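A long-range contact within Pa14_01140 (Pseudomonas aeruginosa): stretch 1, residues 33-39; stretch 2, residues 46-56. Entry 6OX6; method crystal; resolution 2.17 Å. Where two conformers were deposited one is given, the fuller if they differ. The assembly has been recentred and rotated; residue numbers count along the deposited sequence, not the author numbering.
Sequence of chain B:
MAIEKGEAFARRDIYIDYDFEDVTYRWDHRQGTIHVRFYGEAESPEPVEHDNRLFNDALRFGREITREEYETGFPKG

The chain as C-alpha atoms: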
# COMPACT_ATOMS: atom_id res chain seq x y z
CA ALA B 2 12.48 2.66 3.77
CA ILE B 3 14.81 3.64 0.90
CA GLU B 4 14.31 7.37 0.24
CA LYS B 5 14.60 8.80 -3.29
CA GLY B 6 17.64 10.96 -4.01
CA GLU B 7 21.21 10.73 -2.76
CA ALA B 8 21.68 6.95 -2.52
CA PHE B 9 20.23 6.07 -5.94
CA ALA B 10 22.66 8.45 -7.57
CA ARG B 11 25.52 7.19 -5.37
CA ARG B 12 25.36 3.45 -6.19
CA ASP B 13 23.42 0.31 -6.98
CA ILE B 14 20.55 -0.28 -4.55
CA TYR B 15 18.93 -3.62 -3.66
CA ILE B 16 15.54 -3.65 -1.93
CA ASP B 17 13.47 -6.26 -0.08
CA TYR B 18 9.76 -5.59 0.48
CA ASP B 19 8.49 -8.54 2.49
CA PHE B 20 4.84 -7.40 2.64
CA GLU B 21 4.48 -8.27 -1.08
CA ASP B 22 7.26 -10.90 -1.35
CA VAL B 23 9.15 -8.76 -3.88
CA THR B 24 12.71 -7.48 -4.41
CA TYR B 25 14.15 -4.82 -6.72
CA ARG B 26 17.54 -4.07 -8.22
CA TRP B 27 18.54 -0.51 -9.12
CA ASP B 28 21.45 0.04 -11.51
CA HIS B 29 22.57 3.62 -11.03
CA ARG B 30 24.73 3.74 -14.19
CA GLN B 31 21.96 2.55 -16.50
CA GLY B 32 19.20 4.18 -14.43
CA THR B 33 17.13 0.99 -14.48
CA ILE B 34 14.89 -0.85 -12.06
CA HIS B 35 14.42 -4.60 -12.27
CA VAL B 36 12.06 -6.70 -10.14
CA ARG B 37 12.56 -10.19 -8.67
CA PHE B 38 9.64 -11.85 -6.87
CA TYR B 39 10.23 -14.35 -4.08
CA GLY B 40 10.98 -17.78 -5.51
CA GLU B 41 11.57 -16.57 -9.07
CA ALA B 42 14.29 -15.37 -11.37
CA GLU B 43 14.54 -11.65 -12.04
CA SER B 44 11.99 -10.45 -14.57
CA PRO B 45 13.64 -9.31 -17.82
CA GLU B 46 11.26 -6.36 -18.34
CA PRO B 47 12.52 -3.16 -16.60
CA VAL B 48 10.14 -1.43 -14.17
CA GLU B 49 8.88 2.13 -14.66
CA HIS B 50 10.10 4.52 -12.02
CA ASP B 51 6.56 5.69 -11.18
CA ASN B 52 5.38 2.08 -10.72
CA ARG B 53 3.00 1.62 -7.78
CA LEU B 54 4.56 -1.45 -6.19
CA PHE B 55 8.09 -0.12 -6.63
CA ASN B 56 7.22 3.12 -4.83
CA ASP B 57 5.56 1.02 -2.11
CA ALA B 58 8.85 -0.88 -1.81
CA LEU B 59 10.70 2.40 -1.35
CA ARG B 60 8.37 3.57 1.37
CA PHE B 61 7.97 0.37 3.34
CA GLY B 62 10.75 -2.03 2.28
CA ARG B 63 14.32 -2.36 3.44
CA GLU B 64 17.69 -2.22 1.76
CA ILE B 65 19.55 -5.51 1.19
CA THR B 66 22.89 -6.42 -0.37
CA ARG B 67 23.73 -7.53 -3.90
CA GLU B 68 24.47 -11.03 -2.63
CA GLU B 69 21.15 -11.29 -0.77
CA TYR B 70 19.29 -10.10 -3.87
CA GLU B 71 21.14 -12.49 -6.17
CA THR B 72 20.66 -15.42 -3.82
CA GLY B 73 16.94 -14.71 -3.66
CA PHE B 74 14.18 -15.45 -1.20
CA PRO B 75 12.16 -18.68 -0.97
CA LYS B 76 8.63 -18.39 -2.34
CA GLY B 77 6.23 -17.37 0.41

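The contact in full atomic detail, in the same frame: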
# COMPACT_ATOMS: atom_id res chain seq x y z
N THR B 33 18.18 1.97 -14.24
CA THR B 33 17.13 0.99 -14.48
C THR B 33 16.73 0.28 -13.20
O THR B 33 17.54 0.04 -12.30
CB THR B 33 17.55 -0.05 -15.54
OG1 THR B 33 18.85 -0.55 -15.21
CG2 THR B 33 17.62 0.59 -16.92
N ILE B 34 15.45 -0.08 -13.15
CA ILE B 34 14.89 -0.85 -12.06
C ILE B 34 14.49 -2.19 -12.63
O ILE B 34 13.80 -2.25 -13.66
CB ILE B 34 13.66 -0.16 -11.44
CG1 ILE B 34 14.01 1.25 -10.98
CG2 ILE B 34 13.11 -1.04 -10.33
CD1 ILE B 34 12.81 2.15 -10.80
N HIS B 35 14.92 -3.27 -11.97
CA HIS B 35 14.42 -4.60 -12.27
C HIS B 35 13.77 -5.18 -11.03
O HIS B 35 14.12 -4.82 -9.91
CB HIS B 35 15.53 -5.53 -12.76
CG HIS B 35 15.91 -5.27 -14.17
ND1 HIS B 35 16.81 -4.29 -14.53
CD2 HIS B 35 15.50 -5.84 -15.33
CE1 HIS B 35 16.94 -4.27 -15.85
NE2 HIS B 35 16.16 -5.21 -16.36
N VAL B 36 12.84 -6.11 -11.23
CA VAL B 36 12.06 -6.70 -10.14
C VAL B 36 12.36 -8.19 -10.10
O VAL B 36 12.56 -8.81 -11.15
CB VAL B 36 10.55 -6.43 -10.32
CG1 VAL B 36 10.01 -7.13 -11.59
CG2 VAL B 36 9.80 -6.91 -9.10
N ARG B 37 12.41 -8.75 -8.87
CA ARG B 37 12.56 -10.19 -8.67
C ARG B 37 11.63 -10.62 -7.54
O ARG B 37 11.85 -10.23 -6.39
CB ARG B 37 14.00 -10.57 -8.34
CG ARG B 37 14.21 -12.06 -8.24
CD ARG B 37 15.67 -12.44 -8.20
NE ARG B 37 15.82 -13.89 -8.12
CZ ARG B 37 16.96 -14.53 -7.89
NH1 ARG B 37 18.10 -13.88 -7.69
NH2 ARG B 37 16.95 -15.85 -7.84
N PHE B 38 10.60 -11.39 -7.87
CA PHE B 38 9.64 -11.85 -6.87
C PHE B 38 10.19 -13.05 -6.14
O PHE B 38 11.01 -13.80 -6.68
CB PHE B 38 8.31 -12.21 -7.51
CG PHE B 38 7.54 -11.00 -8.03
CD1 PHE B 38 7.64 -10.61 -9.36
CD2 PHE B 38 6.76 -10.25 -7.18
CE1 PHE B 38 6.97 -9.51 -9.83
CE2 PHE B 38 6.07 -9.11 -7.66
CZ PHE B 38 6.19 -8.76 -8.98
N TYR B 39 9.75 -13.23 -4.89
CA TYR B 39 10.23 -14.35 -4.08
C TYR B 39 10.03 -15.64 -4.84
O TYR B 39 8.97 -15.86 -5.44
CB TYR B 39 9.48 -14.44 -2.76
CG TYR B 39 9.90 -13.46 -1.69
CD1 TYR B 39 10.62 -12.30 -2.01
CD2 TYR B 39 9.58 -13.70 -0.37
CE1 TYR B 39 10.99 -11.40 -1.02
CE2 TYR B 39 9.92 -12.82 0.61
CZ TYR B 39 10.62 -11.67 0.29
OH TYR B 39 10.97 -10.83 1.34
N GLU B 46 11.79 -7.68 -17.98
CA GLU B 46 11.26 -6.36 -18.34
C GLU B 46 11.58 -5.32 -17.26
O GLU B 46 11.14 -5.48 -16.11
CB GLU B 46 9.76 -6.40 -18.55
CG GLU B 46 9.20 -5.13 -19.18
CD GLU B 46 7.67 -5.12 -19.28
OE1 GLU B 46 7.00 -5.62 -18.35
OE2 GLU B 46 7.13 -4.62 -20.31
N PRO B 47 12.30 -4.23 -17.58
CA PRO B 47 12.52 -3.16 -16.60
C PRO B 47 11.21 -2.65 -16.01
O PRO B 47 10.14 -2.86 -16.60
CB PRO B 47 13.20 -2.05 -17.41
CG PRO B 47 13.74 -2.73 -18.65
CD PRO B 47 12.82 -3.90 -18.92
N VAL B 48 11.29 -1.98 -14.87
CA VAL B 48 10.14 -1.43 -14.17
C VAL B 48 10.19 0.08 -14.31
O VAL B 48 11.26 0.68 -14.21
CB VAL B 48 10.17 -1.84 -12.68
CG1 VAL B 48 9.12 -1.07 -11.87
CG2 VAL B 48 10.02 -3.37 -12.55
N GLU B 49 9.02 0.68 -14.56
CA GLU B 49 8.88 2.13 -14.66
C GLU B 49 9.04 2.82 -13.31
O GLU B 49 8.54 2.36 -12.27
CB GLU B 49 7.51 2.46 -15.23
CG GLU B 49 7.52 3.71 -16.03
CD GLU B 49 7.67 3.44 -17.52
OE1 GLU B 49 8.15 2.33 -17.87
OE2 GLU B 49 7.30 4.34 -18.32
N HIS B 50 9.71 3.98 -13.31
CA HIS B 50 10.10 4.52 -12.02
C HIS B 50 8.91 5.05 -11.24
O HIS B 50 9.00 5.17 -10.01
CB HIS B 50 11.17 5.60 -12.20
CG HIS B 50 10.64 6.91 -12.71
ND1 HIS B 50 10.75 7.27 -14.03
CD2 HIS B 50 10.01 7.92 -12.08
CE1 HIS B 50 10.19 8.46 -14.20
NE2 HIS B 50 9.73 8.87 -13.03
N ASP B 51 7.78 5.32 -11.90
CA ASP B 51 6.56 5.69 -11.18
C ASP B 51 5.66 4.49 -10.87
O ASP B 51 4.49 4.68 -10.55
CB ASP B 51 5.77 6.75 -11.94
CG ASP B 51 5.12 6.20 -13.19
OD1 ASP B 51 5.67 5.24 -13.79
OD2 ASP B 51 4.07 6.76 -13.58
N ASN B 52 6.19 3.27 -10.95
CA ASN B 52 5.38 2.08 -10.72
C ASN B 52 4.89 2.01 -9.27
O ASN B 52 5.64 2.28 -8.33
CB ASN B 52 6.20 0.83 -11.04
CG ASN B 52 5.49 -0.44 -10.68
OD1 ASN B 52 5.72 -1.03 -9.61
ND2 ASN B 52 4.61 -0.87 -11.56
N ARG B 53 3.63 1.62 -9.10
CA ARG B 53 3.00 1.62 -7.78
C ARG B 53 3.76 0.75 -6.79
O ARG B 53 4.10 1.18 -5.68
CB ARG B 53 1.55 1.13 -7.93
CG ARG B 53 0.66 1.39 -6.71
CD ARG B 53 0.76 0.28 -5.65
NE ARG B 53 0.66 -1.08 -6.21
CZ ARG B 53 0.75 -2.20 -5.49
NH1 ARG B 53 0.98 -2.13 -4.19
NH2 ARG B 53 0.65 -3.39 -6.08
N LEU B 54 3.99 -0.51 -7.15
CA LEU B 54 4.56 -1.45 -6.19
C LEU B 54 6.01 -1.09 -5.88
O LEU B 54 6.46 -1.18 -4.73
CB LEU B 54 4.44 -2.87 -6.76
CG LEU B 54 5.00 -4.06 -5.97
CD1 LEU B 54 4.28 -4.15 -4.63
CD2 LEU B 54 4.86 -5.38 -6.79
N PHE B 55 6.74 -0.60 -6.88
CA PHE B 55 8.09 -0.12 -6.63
C PHE B 55 8.12 1.02 -5.61
O PHE B 55 8.93 1.02 -4.68
CB PHE B 55 8.74 0.35 -7.93
CG PHE B 55 10.09 0.99 -7.71
CD1 PHE B 55 11.17 0.22 -7.27
CD2 PHE B 55 10.28 2.36 -7.91
CE1 PHE B 55 12.41 0.78 -7.07
CE2 PHE B 55 11.54 2.93 -7.70
CZ PHE B 55 12.60 2.15 -7.28
N ASN B 56 7.26 2.03 -5.80
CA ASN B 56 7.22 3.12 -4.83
C ASN B 56 6.73 2.64 -3.46
O ASN B 56 7.14 3.19 -2.44
CB ASN B 56 6.35 4.26 -5.38
CG ASN B 56 7.09 5.09 -6.43
OD1 ASN B 56 7.78 6.04 -6.08
ND2 ASN B 56 6.98 4.72 -7.69
O HOH W 1 13.62 1.08 -15.08
O HOH W 2 12.43 -6.36 -14.08

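Two water molecules bridge the backbones of these stretches, each linking an amide of residues 33-38 to a carbonyl of stretch 2. Only one direct hydrogen bond crosses the contact. Val-48 N donates to Ile-34 O at 2.8 Å, with an N-H...O angle of 159°. Water 1 accepts from Ile-34 N at 2.9 Å and donates to Val-48 O at 2.5 Å. Water 2 accepts from Val-36 N at 2.9 Å and donates to Glu-46 O at 2.6 Å. The strand of residues 33-38 thus has its Ile-34 and Val-36 amides satisfied through solvent. The CA atoms of Ile-34 and Val-48 lie 5.2 Å apart.

Ile-34 O has a second neighbour. Pro-47 CA approaches Ile-34 O at 3.3 Å, a CA-H...O contact with an angle of 124° at the hydrogen. Proline has no amide hydrogen to offer, so Pro-47 cannot donate a backbone N-H bond. Pro-47 CA also lies over one face of the His-35 ring. The CA-to-CB bond of His-35 points away from stretch 2, but its ring comes nearer, and His-35 NE2 reaches 4.2 Å from Pro-47 CG.

Ile-34 has the largest area covered by the opposing stretch, 129 Å². Its CG2 packs 3.8 Å from Val-48 CB. Its CD1 sits over a face of the Phe-55 ring, 3.7 Å from the centroid and 22° off the ring normal. This is a CH-pi contact; the closest atoms are Ile-34 CD1 and Phe-55 CE2 at 3.4 Å. The same methyl, Ile-34 CD1, lies 3.8 Å from His-50 CA. One side chain therefore touches both the loop and the helix of stretch 2.

The CA-to-CB bond of Val-48 points toward the strand. Val-48 CG2 lies 3.8 Å from Val-36 CB, so Val-48 packs against both Ile-34 and Val-36. Farther along, Phe-38 CE2 meets Leu-54 CD2 at 4.0 Å. The leucine methyl is at the edge of the phenylalanine ring, near its plane.

Local bonds hold the helix start in place. A type I turn runs from Glu-49 to Asn-52, with Asn-52 N donating to Glu-49 O at 2.8 Å. Asn-52 is the N-cap: its OD1 accepts from Phe-55 N at 2.9 Å. Asn-56 ND2 donates to Asn-52 O at 2.9 Å and to His-50 O at 3.1 Å, tying the helix back to the turn. The CA-to-CB bonds of Leu-54 and Phe-55, in this first stretch of helix, both point toward the strand.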